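Local structure of fusolin (4OW5) at residues N81-R84 with N85-P89. The protein enhances viral virulence, crystallizes in vivo into viral spindles, and binds chitin, probably acting on it as a copper-dependent lytic polysaccharide monooxygenase. Residues are numbered along the deposited sequence; the frame is centred on the assembly and turned at random.
Sequences NHIR and NNVVP
Val87 lays its CG2 methyl over one face of the His82 imidazole, a CH-pi contact with CG2 3.7 Å from the ring centroid and shifted toward the NE2 side of the rim. The same methyl meets Ile83 CD1 at 3.9 Å, so one branch of Val87 serves both residues. His82 reaches this place with CG anti to its backbone N (chi1 170°), which carries the ring along the helix toward the residues that follow. The backbone beneath is the C-terminal end of helix 80-87, where the last turn widens from alpha to pi type. Asn86 N still bonds to His82 O at 2.8 Å, but Ile83 O accepts twice: from Val88 N at 2.9 Å, nearly straight at 171°, and from Val87 N at 3.3 Å, which comes from above the carbonyl plane. Val88 then leaves helical geometry, and Pro89 CA approaches Arg84 O to 3.3 Å as a C-H...O contact; a water also donates to Arg84 O. Farther out, His82 NE2 is hydrogen-bonded to Ala73 O, a bond that limits how far the ring can turn beneath the methyl. Ile83 and Val88 pack on Tyr226 of strand 223-234, seating the helix end against the mixed beta-sheet of the lytic polysaccharide monooxygenase-family domain.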
# COMPACT_ATOMS: atom_id res chain seq x y z
N ASN A 81 10.85 25.07 20.61
CA ASN A 81 10.06 24.61 21.74
C ASN A 81 8.80 25.45 21.94
O ASN A 81 7.75 24.92 22.34
CB ASN A 81 10.90 24.56 23.02
CG ASN A 81 11.98 23.51 22.94
OD1 ASN A 81 13.17 23.81 22.86
ND2 ASN A 81 11.59 22.24 22.90
N HIS A 82 8.85 26.74 21.59
CA HIS A 82 7.69 27.61 21.66
C HIS A 82 6.69 27.19 20.55
O HIS A 82 5.50 27.10 20.82
CB HIS A 82 8.14 29.10 21.50
CG HIS A 82 7.01 30.06 21.32
ND1 HIS A 82 6.06 30.23 22.28
CD2 HIS A 82 6.72 30.88 20.26
CE1 HIS A 82 5.22 31.15 21.80
NE2 HIS A 82 5.59 31.57 20.59
N ILE A 83 7.18 26.89 19.34
CA ILE A 83 6.31 26.47 18.23
C ILE A 83 5.60 25.15 18.58
O ILE A 83 4.37 25.06 18.48
CB ILE A 83 7.09 26.32 16.89
CG1 ILE A 83 7.75 27.65 16.44
CG2 ILE A 83 6.15 25.78 15.77
CD1 ILE A 83 6.81 28.83 16.33
N ARG A 84 6.38 24.15 19.02
CA ARG A 84 5.85 22.81 19.28
C ARG A 84 5.02 22.69 20.55
O ARG A 84 4.23 21.76 20.61
CB ARG A 84 6.97 21.77 19.29
CG ARG A 84 7.71 21.71 17.98
CD ARG A 84 8.73 20.59 17.94
NE ARG A 84 9.33 20.54 16.61
CZ ARG A 84 9.89 19.48 16.05
NH1 ARG A 84 9.95 18.32 16.71
NH2 ARG A 84 10.40 19.56 14.83
N ASN A 85 5.17 23.57 21.54
CA ASN A 85 4.40 23.51 22.79
C ASN A 85 3.32 24.57 22.92
O ASN A 85 2.37 24.34 23.67
CB ASN A 85 5.35 23.67 23.98
CG ASN A 85 6.38 22.56 24.04
OD1 ASN A 85 6.06 21.39 23.84
ND2 ASN A 85 7.61 22.87 24.40
N ASN A 86 3.47 25.73 22.27
CA ASN A 86 2.52 26.84 22.44
C ASN A 86 1.78 27.27 21.18
O ASN A 86 0.67 27.79 21.28
CB ASN A 86 3.27 28.07 22.97
CG ASN A 86 4.00 27.85 24.27
OD1 ASN A 86 3.51 27.16 25.17
ND2 ASN A 86 5.19 28.44 24.41
N VAL A 87 2.40 27.17 20.01
CA VAL A 87 1.80 27.75 18.80
C VAL A 87 0.99 26.69 18.07
O VAL A 87 -0.19 26.91 17.80
CB VAL A 87 2.90 28.38 17.92
CG1 VAL A 87 2.30 29.13 16.73
CG2 VAL A 87 3.78 29.31 18.74
N VAL A 88 1.62 25.56 17.77
CA VAL A 88 0.95 24.41 17.13
C VAL A 88 1.28 23.13 17.96
O VAL A 88 2.00 22.24 17.49
CB VAL A 88 1.30 24.25 15.63
CG1 VAL A 88 0.40 23.20 14.96
CG2 VAL A 88 1.20 25.59 14.93
N PRO A 89 0.74 23.06 19.19
CA PRO A 89 1.00 21.90 20.05
C PRO A 89 0.27 20.65 19.56
O PRO A 89 0.76 19.55 19.76
CB PRO A 89 0.52 22.36 21.42
CG PRO A 89 -0.53 23.36 21.14
CD PRO A 89 -0.05 24.08 19.91
O HOH W 1 4.04 18.85 20.27